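Local coordinates for Phosphoglucomutase/phosphomannomutase family protein (Burkholderia thailandensis, PDB 3UW2) that probably transfers a phosphoryl group within phosphorylated hexoses, as a metal-dependent member of the phosphohexose mutase family, at residues 259-264 and 369-374. Sequence-based numbering, arbitrary orientation.
Sequences IGFAFD and ARLLEI. With ZN (zinc ion), chain K.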
loop_
_atom_site.group_PDB
_atom_site.type_symbol
_atom_site.label_atom_id
_atom_site.label_comp_id
_atom_site.label_asym_id
_atom_site.label_seq_id
_atom_site.Cartn_x
_atom_site.Cartn_y
_atom_site.Cartn_z
ATOM N N ILE A 259 3.263 -13.672 17.532
ATOM C CA ILE A 259 3.340 -12.503 16.664
ATOM C C ILE A 259 1.930 -12.122 16.223
ATOM O O ILE A 259 1.126 -13.019 15.995
ATOM C CB ILE A 259 4.221 -12.870 15.421
ATOM C CG1 ILE A 259 5.728 -12.879 15.842
ATOM C CG2 ILE A 259 4.011 -11.951 14.235
ATOM C CD1 ILE A 259 6.258 -11.544 16.361
ATOM N N GLY A 260 1.649 -10.813 16.078
ATOM C CA GLY A 260 0.336 -10.343 15.609
ATOM C C GLY A 260 0.382 -9.699 14.236
ATOM O O GLY A 260 1.282 -8.886 13.980
ATOM N N PHE A 261 -0.508 -10.119 13.312
ATOM C CA PHE A 261 -0.587 -9.459 11.970
ATOM C C PHE A 261 -1.968 -8.798 11.851
ATOM O O PHE A 261 -2.972 -9.417 12.149
ATOM C CB PHE A 261 -0.543 -10.474 10.823
ATOM C CG PHE A 261 0.818 -11.073 10.527
ATOM C CD1 PHE A 261 1.980 -10.627 11.160
ATOM C CD2 PHE A 261 0.918 -12.074 9.538
ATOM C CE1 PHE A 261 3.224 -11.191 10.846
ATOM C CE2 PHE A 261 2.146 -12.668 9.236
ATOM C CZ PHE A 261 3.311 -12.202 9.872
ATOM N N ALA A 262 -2.020 -7.552 11.394
ATOM C CA ALA A 262 -3.308 -6.867 11.149
ATOM C C ALA A 262 -3.338 -6.321 9.707
ATOM O O ALA A 262 -2.339 -5.751 9.268
ATOM C CB ALA A 262 -3.493 -5.743 12.142
ATOM N N PHE A 263 -4.439 -6.565 8.961
ATOM C CA PHE A 263 -4.487 -6.214 7.559
ATOM C C PHE A 263 -5.377 -5.029 7.417
ATOM O O PHE A 263 -6.308 -4.851 8.202
ATOM C CB PHE A 263 -5.025 -7.395 6.735
ATOM C CG PHE A 263 -4.075 -8.540 6.659
ATOM C CD1 PHE A 263 -2.967 -8.472 5.814
ATOM C CD2 PHE A 263 -4.266 -9.678 7.419
ATOM C CE1 PHE A 263 -2.094 -9.551 5.728
ATOM C CE2 PHE A 263 -3.383 -10.739 7.360
ATOM C CZ PHE A 263 -2.298 -10.682 6.497
ATOM N N ASP A 264 -5.113 -4.212 6.417
ATOM C CA ASP A 264 -6.053 -3.175 6.085
ATOM C C ASP A 264 -7.194 -3.798 5.247
ATOM O O ASP A 264 -7.172 -4.996 4.972
ATOM C CB ASP A 264 -5.365 -2.013 5.378
ATOM C CG ASP A 264 -5.059 -2.294 3.931
ATOM O OD1 ASP A 264 -4.981 -3.448 3.455
ATOM O OD2 ASP A 264 -4.783 -1.285 3.299
ATOM N N ALA A 369 3.811 -13.602 4.638
ATOM C CA ALA A 369 4.459 -14.863 4.426
ATOM C C ALA A 369 5.984 -14.686 4.411
ATOM O O ALA A 369 6.713 -15.514 4.987
ATOM C CB ALA A 369 3.954 -15.476 3.115
ATOM N N ARG A 370 6.474 -13.600 3.794
ATOM C CA ARG A 370 7.896 -13.410 3.687
ATOM C C ARG A 370 8.426 -13.111 5.086
ATOM O O ARG A 370 9.540 -13.487 5.403
ATOM C CB ARG A 370 8.245 -12.259 2.725
ATOM C CG ARG A 370 8.051 -12.623 1.227
ATOM C CD ARG A 370 9.082 -13.648 0.756
ATOM N NE ARG A 370 10.445 -13.031 0.659
ATOM C CZ ARG A 370 11.000 -12.573 -0.463
ATOM N NH1 ARG A 370 10.386 -12.719 -1.675
ATOM N NH2 ARG A 370 12.220 -12.051 -0.402
ATOM N N LEU A 371 7.626 -12.417 5.904
ATOM C CA LEU A 371 8.067 -12.057 7.292
ATOM C C LEU A 371 8.132 -13.378 8.113
ATOM O O LEU A 371 9.127 -13.659 8.776
ATOM C CB LEU A 371 7.072 -11.055 7.862
ATOM C CG LEU A 371 7.326 -10.630 9.317
ATOM C CD1 LEU A 371 8.766 -10.174 9.469
ATOM C CD2 LEU A 371 6.352 -9.544 9.715
ATOM N N LEU A 372 7.105 -14.240 8.000
ATOM C CA LEU A 372 7.136 -15.542 8.706
ATOM C C LEU A 372 8.356 -16.418 8.278
ATOM O O LEU A 372 8.923 -17.142 9.078
ATOM C CB LEU A 372 5.835 -16.308 8.475
ATOM C CG LEU A 372 4.489 -15.778 8.991
ATOM C CD1 LEU A 372 3.350 -16.602 8.451
ATOM C CD2 LEU A 372 4.542 -15.885 10.503
ATOM N N GLU A 373 8.726 -16.391 7.011
ATOM C CA GLU A 373 9.891 -17.151 6.550
ATOM C C GLU A 373 11.159 -16.782 7.363
ATOM O O GLU A 373 11.962 -17.669 7.725
ATOM C CB GLU A 373 10.146 -16.825 5.079
ATOM C CG GLU A 373 11.363 -17.545 4.487
ATOM C CD GLU A 373 11.516 -17.233 3.003
ATOM O OE1 GLU A 373 11.886 -16.071 2.610
ATOM O OE2 GLU A 373 11.236 -18.148 2.231
ATOM N N ILE A 374 11.327 -15.480 7.602
ATOM C CA ILE A 374 12.445 -14.956 8.360
ATOM C C ILE A 374 12.290 -15.199 9.866
ATOM O O ILE A 374 13.225 -15.713 10.497
ATOM C CB ILE A 374 12.643 -13.455 8.095
ATOM C CG1 ILE A 374 13.021 -13.215 6.603
ATOM C CG2 ILE A 374 13.716 -12.875 9.026
ATOM C CD1 ILE A 374 12.977 -11.777 6.149
HETATM ZN ZN ZN K . -5.209 -1.124 1.154
#
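The far end of the Phe261 ring meets two consecutive leucines of helix 364-375, Leu371 and Leu372, each by a different part of its side chain. Leu371 touches with one branch: its CD2 lies 3.7 Å from CE1 of Phe261. Leu372 comes with its fork, CG being 3.9 Å from CZ of Phe261, and its methyl CD2 is equally near the same ring atom. Both leucines approach the ring obliquely, and Phe261 and Leu371 run past one another in opposite senses. CG of Phe261 is set anti to its own carbonyl carbon (chi1 -75°), with a CA-CB bond directed at the helix, and this carries the ring about halfway across the 10.2 Å between the CA atoms of Phe261 and Leu371, the leucine side chain covering the rest. The leucines differ in their first torsion: CG of Leu371 stands opposite the backbone N (chi1 177°), that of Leu372 beside it (chi1 -64°), which helps two neighbouring residues reach one ring. The contact is apolar and buried; Phe214 of helix 206-216 adds an edge-to-face ring partner to Phe261 and also touches Leu372. Where strand 259-263 ends, Asp264 OD2 binds the zinc ion at 2.2 Å, together with Asp266 and Asp268. Helix against sheet, this packing joins alpha/beta/alpha domains II and III of the phosphohexose mutase fold, on the strand that leads into the metal-binding loop.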